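Local coordinates for protein BtGH115A (Bacteroides thetaiotaomicron, PDB 5BY3) that removes alpha-linked 4-O-methyl-glucuronic acid from decorated arabinogalactans as a family GH115 glycoside hydrolase, at residues R374-A379 and Y415-Q420; E380-K385 and G425-W430; V390-S395 and S407-S412. One frame throughout, in Å; residues are numbered along the deposited sequence.

The six segments run from 374-379 through 380-385, 390-395, 407-412 and 415-420 to 425-430, so contact 3 is nested inside the loops closed by contacts 1 and 2, which cross. All lie in the GH115 family region around the beta-alpha-beta unit of strand 388-393, helix 411-423 and strand 429-433, whose two strands are neighbours in the parallel sheet of the TIM-barrel-like domain. Contacts 1 and 3 share helix 411-423, centres about 14 Å apart; the centre of contact 2 lies about 11 Å from contact 1 and 21 Å from contact 3. The contacts thus lead from the buried, nickel-proximal start of this crossover to its surface end, where the short helix before strand 388-393 packs on it.

Contact 1: residues R374-A379 and Y415-Q420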
loop_
_atom_site.group_PDB
_atom_site.type_symbol
_atom_site.label_atom_id
_atom_site.label_comp_id
_atom_site.label_asym_id
_atom_site.label_seq_id
_atom_site.Cartn_x
_atom_site.Cartn_y
_atom_site.Cartn_z
ATOM N N ARG A 374 -8.833 -9.945 -4.055
ATOM C CA ARG A 374 -9.543 -10.997 -4.835
ATOM C C ARG A 374 -10.312 -12.014 -3.942
ATOM O O ARG A 374 -11.390 -12.483 -4.308
ATOM C CB ARG A 374 -8.627 -11.712 -5.834
ATOM C CG ARG A 374 -8.122 -10.849 -6.998
ATOM C CD ARG A 374 -7.988 -11.725 -8.239
ATOM N NE ARG A 374 -7.605 -11.008 -9.443
ATOM C CZ ARG A 374 -8.440 -10.618 -10.393
ATOM N NH1 ARG A 374 -9.759 -10.863 -10.298
ATOM N NH2 ARG A 374 -7.964 -9.977 -11.446
ATOM N N HIS A 375 -9.776 -12.339 -2.766
ATOM C CA HIS A 375 -10.415 -13.372 -1.964
ATOM C C HIS A 375 -10.380 -13.099 -0.483
ATOM O O HIS A 375 -9.318 -12.798 0.089
ATOM C CB HIS A 375 -9.839 -14.771 -2.272
ATOM C CG HIS A 375 -10.514 -15.867 -1.516
ATOM N ND1 HIS A 375 -11.601 -16.549 -2.017
ATOM C CD2 HIS A 375 -10.292 -16.364 -0.274
ATOM C CE1 HIS A 375 -12.004 -17.435 -1.123
ATOM N NE2 HIS A 375 -11.235 -17.335 -0.053
ATOM N N PHE A 376 -11.561 -13.226 0.112
ATOM C CA PHE A 376 -11.778 -13.174 1.560
ATOM C C PHE A 376 -12.027 -14.578 2.159
ATOM O O PHE A 376 -12.764 -15.377 1.557
ATOM C CB PHE A 376 -12.938 -12.225 1.862
ATOM C CG PHE A 376 -12.653 -10.807 1.490
ATOM C CD1 PHE A 376 -12.942 -10.335 0.197
ATOM C CD2 PHE A 376 -12.048 -9.933 2.419
ATOM C CE1 PHE A 376 -12.651 -9.013 -0.157
ATOM C CE2 PHE A 376 -11.746 -8.627 2.058
ATOM C CZ PHE A 376 -12.071 -8.160 0.771
ATOM N N PRO A 377 -11.425 -14.873 3.343
ATOM C CA PRO A 377 -11.430 -16.239 3.903
ATOM C C PRO A 377 -12.827 -16.726 4.181
ATOM O O PRO A 377 -13.617 -15.993 4.802
ATOM C CB PRO A 377 -10.667 -16.108 5.228
ATOM C CG PRO A 377 -10.040 -14.757 5.212
ATOM C CD PRO A 377 -10.851 -13.901 4.296
ATOM N N THR A 378 -13.129 -17.937 3.692
ATOM C CA THR A 378 -14.336 -18.667 4.105
ATOM C C THR A 378 -14.150 -19.059 5.571
ATOM O O THR A 378 -12.998 -19.195 6.033
ATOM C CB THR A 378 -14.603 -19.935 3.274
ATOM O OG1 THR A 378 -13.614 -20.927 3.582
ATOM C CG2 THR A 378 -14.644 -19.643 1.748
ATOM N N ALA A 379 -15.275 -19.227 6.280
ATOM C CA ALA A 379 -15.325 -19.550 7.724
ATOM C C ALA A 379 -14.353 -20.652 8.071
ATOM O O ALA A 379 -13.695 -20.611 9.117
ATOM C CB ALA A 379 -16.738 -19.934 8.135
ATOM N N TYR A 415 -8.259 2.272 2.762
ATOM C CA TYR A 415 -9.043 2.120 3.980
ATOM C C TYR A 415 -10.141 1.082 3.848
ATOM O O TYR A 415 -10.143 0.111 4.623
ATOM C CB TYR A 415 -9.688 3.407 4.448
ATOM C CG TYR A 415 -10.489 3.177 5.711
ATOM C CD1 TYR A 415 -9.848 2.849 6.895
ATOM C CD2 TYR A 415 -11.898 3.234 5.717
ATOM C CE1 TYR A 415 -10.564 2.573 8.059
ATOM C CE2 TYR A 415 -12.639 2.994 6.895
ATOM C CZ TYR A 415 -11.951 2.663 8.059
ATOM O OH TYR A 415 -12.608 2.423 9.240
ATOM N N GLN A 416 -11.060 1.272 2.885
ATOM C CA GLN A 416 -12.228 0.413 2.847
ATOM C C GLN A 416 -11.928 -1.057 2.534
ATOM O O GLN A 416 -12.616 -1.941 3.043
ATOM C CB GLN A 416 -13.380 0.991 2.025
ATOM C CG GLN A 416 -13.507 0.524 0.580
ATOM C CD GLN A 416 -14.193 -0.826 0.357
ATOM O OE1 GLN A 416 -15.153 -1.219 1.026
ATOM N NE2 GLN A 416 -13.699 -1.528 -0.631
ATOM N N GLN A 417 -10.925 -1.306 1.706
ATOM C CA GLN A 417 -10.547 -2.645 1.383
ATOM C C GLN A 417 -9.880 -3.325 2.565
ATOM O O GLN A 417 -10.192 -4.484 2.851
ATOM C CB GLN A 417 -9.661 -2.692 0.140
ATOM C CG GLN A 417 -10.425 -2.552 -1.186
ATOM C CD GLN A 417 -11.327 -3.756 -1.461
ATOM O OE1 GLN A 417 -12.559 -3.618 -1.588
ATOM N NE2 GLN A 417 -10.714 -4.958 -1.531
HETATM N N MSE A 418 -9.006 -2.599 3.261
HETATM C CA MSE A 418 -8.160 -3.196 4.298
HETATM C C MSE A 418 -8.924 -3.345 5.590
HETATM O O MSE A 418 -8.693 -4.296 6.330
HETATM C CB MSE A 418 -6.833 -2.452 4.568
HETATM C CG MSE A 418 -5.891 -2.442 3.386
HETATM SE SE MSE A 418 -5.443 -4.231 2.712
HETATM C CE MSE A 418 -4.583 -4.898 4.356
ATOM N N LYS A 419 -9.806 -2.399 5.880
ATOM C CA LYS A 419 -10.771 -2.538 6.976
ATOM C C LYS A 419 -11.612 -3.804 6.742
ATOM O O LYS A 419 -11.712 -4.656 7.635
ATOM C CB LYS A 419 -11.647 -1.286 7.092
ATOM C CG LYS A 419 -12.897 -1.412 7.935
ATOM C CD LYS A 419 -12.643 -1.101 9.404
ATOM C CE LYS A 419 -13.916 -1.268 10.228
ATOM N NZ LYS A 419 -13.598 -1.156 11.679
ATOM N N GLN A 420 -12.164 -3.946 5.541
ATOM C CA GLN A 420 -12.898 -5.150 5.214
ATOM C C GLN A 420 -12.043 -6.396 5.402
ATOM O O GLN A 420 -12.513 -7.364 5.994
ATOM C CB GLN A 420 -13.542 -5.097 3.831
ATOM C CG GLN A 420 -14.603 -6.182 3.620
ATOM C CD GLN A 420 -15.520 -5.890 2.451
ATOM O OE1 GLN A 420 -15.067 -5.778 1.312
ATOM N NE2 GLN A 420 -16.813 -5.772 2.722
#
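The F376 ring meets helix 411-423 with one end only: the amide group of Q417 sits at its edge, near the ring plane, while Q420 comes in obliquely beside it. F376 CZ lies 3.9 Å from Q420 OE1, and CE2 rests 4.1 Å from Q420 CG and 4.0 Å from Q420 C. Neither amide stacks on the ring: the plane of Q420 is turned 77° from it, that of Q417 by 67°, and both side chains cross the phenyl group at about a right angle. F376 CG stands anti to the carbonyl carbon (chi1 -65°), which sends the ring out from the loop 374-379 across a backbone separation of 8.9 Å between F376 CA and Q420 CA. Q420 meets it with an extended chain, whereas Q417 bends at chi2. Q417 also packs on Y392 of strand 388-393, so this side of the helix faces the strand as well as the loop. Next along the loop, E381 OE1 accepts hydrogen bonds from H375 NE2 and from the backbone N of T378, the N-cap of helix 379-383. With an alanine here, the loop would probably lose its reach to the helix, and the Q420 amide would be set freer to turn. No hydrogen bond spans the two segments, so the hold is one of shape and dispersion between a buried ring, the Q420 CG methylene, the Q420 backbone carbonyl carbon and two side-chain amides, with little directional preference.

Contact 2: residues E380-K385 and G425-W430; sequences EERARK and GIQKMW
R382 lies across G425, the C-prime residue of the Schellman motif that closes helix 411-423. The extended chain of R382, with CG anti to the backbone N (chi1 -176°), carries its guanidinium over the glycine. G425 CA sits under one face of that group, offset toward the rim, 3.5 Å from R382 NE and 3.6 Å from R382 CZ. The positive phi of G425 already calls for glycine, since a CB would be jammed against the preceding carbonyl oxygen. The overlying arginine adds a second reason, because the CB would also run into R382 NE. A weak hydrogen bond from R382 NH1 to D423 O sets the guanidinium at the C-terminal end of the helix, where its positive charge is probably favourable. Further along, R382 NH2 comes within 4.2 Å of Q427 NE2, approached obliquely; the two nitrogens are not hydrogen-bonded to each other, and Q427 NE2 donates to Y422 O in the last turn of the helix. K428 reaches toward the other segment as well, with NZ 4.5 Å from K385 O, and forms a salt bridge with E161. Beyond the glycine, W430 NE1 donates to I426 O at 3.1 Å with an N-H...O angle of 158°. The oxygen lies in the indole plane; the bond ties the turn to the strand, though the donor is 48° out of the carbonyl plane and not on a lone pair. Through R382, short helix 379-383, which leads into strand 388-393, is laid against the helix-to-strand turn before strand 429-433: a Schellman motif ending the helix of a beta-alpha-beta unit, just ahead of its second parallel strand, in a domain of the TIM-barrel clan.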
loop_
_atom_site.group_PDB
_atom_site.type_symbol
_atom_site.label_atom_id
_atom_site.label_comp_id
_atom_site.label_asym_id
_atom_site.label_seq_id
_atom_site.Cartn_x
_atom_site.Cartn_y
_atom_site.Cartn_z
ATOM N N GLU A 380 -14.225 -21.596 7.147
ATOM C CA GLU A 380 -13.238 -22.673 7.239
ATOM C C GLU A 380 -11.799 -22.104 7.314
ATOM O O GLU A 380 -11.118 -22.278 8.346
ATOM C CB GLU A 380 -13.470 -23.717 6.098
ATOM C CG GLU A 380 -12.424 -24.828 5.882
ATOM C CD GLU A 380 -11.792 -25.393 7.160
ATOM O OE1 GLU A 380 -12.508 -25.656 8.158
ATOM O OE2 GLU A 380 -10.551 -25.573 7.170
ATOM N N GLU A 381 -11.391 -21.398 6.245
ATOM C CA GLU A 381 -10.049 -20.814 6.075
ATOM C C GLU A 381 -9.727 -19.901 7.220
ATOM O O GLU A 381 -8.609 -19.880 7.711
ATOM C CB GLU A 381 -9.939 -20.047 4.750
ATOM C CG GLU A 381 -9.885 -20.922 3.497
ATOM C CD GLU A 381 -10.423 -20.229 2.238
ATOM O OE1 GLU A 381 -11.237 -19.292 2.329
ATOM O OE2 GLU A 381 -10.057 -20.638 1.116
ATOM N N ARG A 382 -10.733 -19.172 7.669
ATOM C CA ARG A 382 -10.581 -18.320 8.820
ATOM C C ARG A 382 -10.204 -19.049 10.135
ATOM O O ARG A 382 -9.346 -18.563 10.885
ATOM C CB ARG A 382 -11.843 -17.488 8.976
ATOM C CG ARG A 382 -11.775 -16.491 10.100
ATOM C CD ARG A 382 -12.933 -15.530 10.000
ATOM N NE ARG A 382 -12.703 -14.515 11.014
ATOM C CZ ARG A 382 -13.417 -13.412 11.176
ATOM N NH1 ARG A 382 -14.452 -13.137 10.385
ATOM N NH2 ARG A 382 -13.078 -12.581 12.149
ATOM N N ALA A 383 -10.827 -20.207 10.392
ATOM C CA ALA A 383 -10.576 -21.002 11.605
ATOM C C ALA A 383 -9.200 -21.737 11.601
ATOM O O ALA A 383 -8.726 -22.184 12.653
ATOM C CB ALA A 383 -11.740 -21.970 11.847
ATOM N N ARG A 384 -8.554 -21.849 10.434
ATOM C CA ARG A 384 -7.164 -22.367 10.366
ATOM C C ARG A 384 -6.193 -21.704 11.372
ATOM O O ARG A 384 -6.176 -20.474 11.537
ATOM C CB ARG A 384 -6.576 -22.206 8.968
ATOM C CG ARG A 384 -7.297 -22.974 7.874
ATOM C CD ARG A 384 -6.734 -22.673 6.499
ATOM N NE ARG A 384 -5.275 -22.808 6.421
ATOM C CZ ARG A 384 -4.627 -23.732 5.717
ATOM N NH1 ARG A 384 -5.302 -24.653 5.027
ATOM N NH2 ARG A 384 -3.295 -23.746 5.723
ATOM N N LYS A 385 -5.391 -22.545 12.013
ATOM C CA LYS A 385 -4.428 -22.146 13.027
ATOM C C LYS A 385 -3.372 -21.158 12.470
ATOM O O LYS A 385 -2.908 -20.286 13.194
ATOM C CB LYS A 385 -3.787 -23.411 13.655
ATOM C CG LYS A 385 -2.598 -23.209 14.595
ATOM C CD LYS A 385 -1.631 -24.401 14.512
ATOM C CE LYS A 385 -0.344 -24.231 15.348
ATOM N NZ LYS A 385 0.170 -25.531 15.892
ATOM N N GLY A 425 -11.429 -11.299 8.764
ATOM C CA GLY A 425 -10.538 -12.258 9.392
ATOM C C GLY A 425 -9.143 -12.396 8.799
ATOM O O GLY A 425 -8.424 -13.328 9.168
ATOM N N ILE A 426 -8.744 -11.478 7.904
ATOM C CA ILE A 426 -7.337 -11.431 7.440
ATOM C C ILE A 426 -6.534 -10.616 8.478
ATOM O O ILE A 426 -6.492 -9.381 8.405
ATOM C CB ILE A 426 -7.204 -10.863 6.011
ATOM C CG1 ILE A 426 -8.024 -11.706 5.035
ATOM C CG2 ILE A 426 -5.738 -10.754 5.600
ATOM C CD1 ILE A 426 -8.090 -11.235 3.589
ATOM N N GLN A 427 -5.922 -11.309 9.445
ATOM C CA GLN A 427 -5.339 -10.656 10.630
ATOM C C GLN A 427 -3.918 -11.101 10.985
ATOM O O GLN A 427 -3.321 -10.651 11.984
ATOM C CB GLN A 427 -6.226 -10.874 11.854
ATOM C CG GLN A 427 -7.693 -10.504 11.697
ATOM C CD GLN A 427 -8.464 -10.514 13.021
ATOM O OE1 GLN A 427 -7.927 -10.828 14.092
ATOM N NE2 GLN A 427 -9.730 -10.158 12.946
ATOM N N LYS A 428 -3.368 -11.999 10.196
ATOM C CA LYS A 428 -2.088 -12.549 10.564
ATOM C C LYS A 428 -0.934 -11.729 9.940
ATOM O O LYS A 428 0.076 -11.433 10.609
ATOM C CB LYS A 428 -2.049 -14.040 10.157
ATOM C CG LYS A 428 -0.825 -14.818 10.589
ATOM C CD LYS A 428 -0.815 -15.147 12.075
ATOM C CE LYS A 428 0.294 -16.163 12.320
ATOM N NZ LYS A 428 0.053 -16.980 13.547
HETATM N N MSE A 429 -1.097 -11.357 8.674
HETATM C CA MSE A 429 0.020 -10.926 7.876
HETATM C C MSE A 429 -0.445 -10.004 6.779
HETATM O O MSE A 429 -1.248 -10.389 5.912
HETATM C CB MSE A 429 0.676 -12.180 7.299
HETATM C CG MSE A 429 2.163 -12.068 7.005
HETATM SE SE MSE A 429 2.937 -13.762 6.328
HETATM C CE MSE A 429 2.756 -14.784 8.020
ATOM N N TRP A 430 0.072 -8.772 6.820
ATOM C CA TRP A 430 -0.178 -7.760 5.787
ATOM C C TRP A 430 1.144 -7.319 5.168
ATOM O O TRP A 430 2.125 -7.005 5.870
ATOM C CB TRP A 430 -0.837 -6.552 6.405
ATOM C CG TRP A 430 -2.273 -6.666 6.805
ATOM C CD1 TRP A 430 -3.057 -7.795 6.872
ATOM C CD2 TRP A 430 -3.094 -5.586 7.236
ATOM N NE1 TRP A 430 -4.328 -7.467 7.279
ATOM C CE2 TRP A 430 -4.383 -6.119 7.508
ATOM C CE3 TRP A 430 -2.876 -4.203 7.386
ATOM C CZ2 TRP A 430 -5.445 -5.324 7.942
ATOM C CZ3 TRP A 430 -3.929 -3.410 7.811
ATOM C CH2 TRP A 430 -5.202 -3.971 8.092
#

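Contact 3: residues V390-S395 and S407-S412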
loop_
_atom_site.group_PDB
_atom_site.type_symbol
_atom_site.label_atom_id
_atom_site.label_comp_id
_atom_site.label_asym_id
_atom_site.label_seq_id
_atom_site.Cartn_x
_atom_site.Cartn_y
_atom_site.Cartn_z
ATOM N N VAL A 390 -2.641 -10.948 3.667
ATOM C CA VAL A 390 -2.907 -10.237 2.410
ATOM C C VAL A 390 -1.659 -9.524 1.885
ATOM O O VAL A 390 -0.889 -8.930 2.668
ATOM C CB VAL A 390 -4.156 -9.292 2.480
ATOM C CG1 VAL A 390 -3.937 -8.076 3.380
ATOM C CG2 VAL A 390 -4.621 -8.882 1.086
ATOM N N TYR A 391 -1.472 -9.656 0.569
ATOM C CA TYR A 391 -0.462 -9.005 -0.207
ATOM C C TYR A 391 -1.226 -7.994 -1.057
ATOM O O TYR A 391 -2.025 -8.386 -1.918
ATOM C CB TYR A 391 0.271 -10.021 -1.083
ATOM C CG TYR A 391 1.192 -9.441 -2.151
ATOM C CD1 TYR A 391 2.058 -8.335 -1.884
ATOM C CD2 TYR A 391 1.236 -10.013 -3.425
ATOM C CE1 TYR A 391 2.912 -7.823 -2.882
ATOM C CE2 TYR A 391 2.090 -9.503 -4.422
ATOM C CZ TYR A 391 2.911 -8.409 -4.157
ATOM O OH TYR A 391 3.729 -7.924 -5.167
ATOM N N TYR A 392 -0.971 -6.701 -0.781
ATOM C CA TYR A 392 -1.671 -5.546 -1.357
ATOM C C TYR A 392 -0.709 -4.676 -2.169
ATOM O O TYR A 392 0.476 -4.603 -1.831
ATOM C CB TYR A 392 -2.289 -4.711 -0.236
ATOM C CG TYR A 392 -3.450 -3.786 -0.639
ATOM C CD1 TYR A 392 -4.757 -4.252 -0.680
ATOM C CD2 TYR A 392 -3.235 -2.439 -0.936
ATOM C CE1 TYR A 392 -5.810 -3.410 -1.022
ATOM C CE2 TYR A 392 -4.278 -1.595 -1.269
ATOM C CZ TYR A 392 -5.565 -2.092 -1.308
ATOM O OH TYR A 392 -6.614 -1.275 -1.631
ATOM N N HIS A 393 -1.223 -4.019 -3.216
ATOM C CA HIS A 393 -0.414 -3.184 -4.104
ATOM C C HIS A 393 -0.760 -1.710 -4.012
ATOM O O HIS A 393 -1.921 -1.353 -4.189
ATOM C CB HIS A 393 -0.585 -3.604 -5.574
ATOM C CG HIS A 393 0.148 -4.849 -5.949
ATOM N ND1 HIS A 393 -0.327 -6.113 -5.652
ATOM C CD2 HIS A 393 1.308 -5.030 -6.619
ATOM C CE1 HIS A 393 0.515 -7.017 -6.120
ATOM N NE2 HIS A 393 1.514 -6.387 -6.713
ATOM N N VAL A 394 0.235 -0.865 -3.751
ATOM C CA VAL A 394 0.108 0.594 -4.049
ATOM C C VAL A 394 1.028 1.002 -5.214
ATOM O O VAL A 394 1.140 2.164 -5.565
ATOM C CB VAL A 394 0.318 1.533 -2.822
ATOM C CG1 VAL A 394 -0.782 1.330 -1.772
ATOM C CG2 VAL A 394 1.705 1.371 -2.230
ATOM N N SER A 395 1.650 -0.007 -5.826
ATOM C CA SER A 395 2.505 0.157 -7.008
ATOM C C SER A 395 2.474 -1.133 -7.860
ATOM O O SER A 395 2.339 -2.225 -7.327
ATOM C CB SER A 395 3.924 0.527 -6.572
ATOM O OG SER A 395 4.783 0.555 -7.684
ATOM N N SER A 407 2.278 7.820 -6.630
ATOM C CA SER A 407 1.527 7.006 -5.764
ATOM C C SER A 407 0.236 7.734 -5.482
ATOM O O SER A 407 0.175 8.614 -4.594
ATOM C CB SER A 407 2.316 6.820 -4.453
ATOM O OG SER A 407 1.437 6.400 -3.402
ATOM N N THR A 408 -0.807 7.345 -6.210
ATOM C CA THR A 408 -1.992 8.083 -6.185
ATOM C C THR A 408 -3.245 7.312 -5.761
ATOM O O THR A 408 -4.388 7.815 -5.893
ATOM C CB THR A 408 -2.200 8.800 -7.539
ATOM O OG1 THR A 408 -2.360 7.851 -8.608
ATOM C CG2 THR A 408 -1.054 9.765 -7.807
HETATM N N MSE A 409 -3.057 6.091 -5.275
HETATM C CA MSE A 409 -4.193 5.269 -4.870
HETATM C C MSE A 409 -4.824 6.011 -3.728
HETATM O O MSE A 409 -4.133 6.639 -2.923
HETATM C CB MSE A 409 -3.774 3.892 -4.441
HETATM C CG MSE A 409 -4.979 2.956 -4.411
HETATM SE SE MSE A 409 -4.297 1.208 -3.809
HETATM C CE MSE A 409 -3.882 0.797 -5.719
ATOM N N SER A 410 -6.143 6.021 -3.738
ATOM C CA SER A 410 -6.916 6.748 -2.785
ATOM C C SER A 410 -6.818 6.127 -1.405
ATOM O O SER A 410 -7.008 4.931 -1.254
ATOM C CB SER A 410 -8.380 6.791 -3.206
ATOM O OG SER A 410 -9.169 7.240 -2.114
ATOM N N PRO A 411 -6.542 6.955 -0.396
ATOM C CA PRO A 411 -6.596 6.550 1.014
ATOM C C PRO A 411 -7.907 5.920 1.370
ATOM O O PRO A 411 -7.916 4.999 2.178
ATOM C CB PRO A 411 -6.466 7.888 1.758
ATOM C CG PRO A 411 -5.566 8.663 0.845
ATOM C CD PRO A 411 -6.086 8.345 -0.538
ATOM N N SER A 412 -8.984 6.435 0.765
ATOM C CA SER A 412 -10.333 5.974 0.965
ATOM C C SER A 412 -10.542 4.534 0.503
ATOM O O SER A 412 -11.390 3.848 1.054
ATOM C CB SER A 412 -11.293 6.848 0.193
ATOM O OG SER A 412 -11.345 8.108 0.802
#
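Selenomethionine M409 reaches across to Y392, H393 and V394 with its last two atoms. Its CG is anti to the backbone N (chi1 -164°) and the chain runs straight through chi2, then bends at chi3 (-87°), turning CE to 3.3 Å from H393 O. SE sits 3.8 Å from Y392 CE2 and 4.0 Å from Y392 OH. It stands 5.0 Å from the Y392 ring centroid, 69° off the ring normal, a Met-aromatic contact of oblique kind. Y392, with CG also anti to its N, extends along the helix side of the strand, where its OH donates a weak hydrogen bond to G371 O. V394 CG1, anti to the carbonyl carbon and beside the backbone N, is the branch that meets M409 SE, at 4.1 Å. Just past M409, S410 N-caps helix 411-423, its OG accepting a weak bond from S412 N at 3.0 Å, while M409 O is held by Q443 NE2. The side chain of V394 lies about 9 Å from the bound nickel ion. Strand 388-393 ends here, and the chain returns through M409 to start helix 411-423: a right-handed beta-alpha-beta unit of the TIM-barrel type, with the contact at the C-terminal end of its first strand.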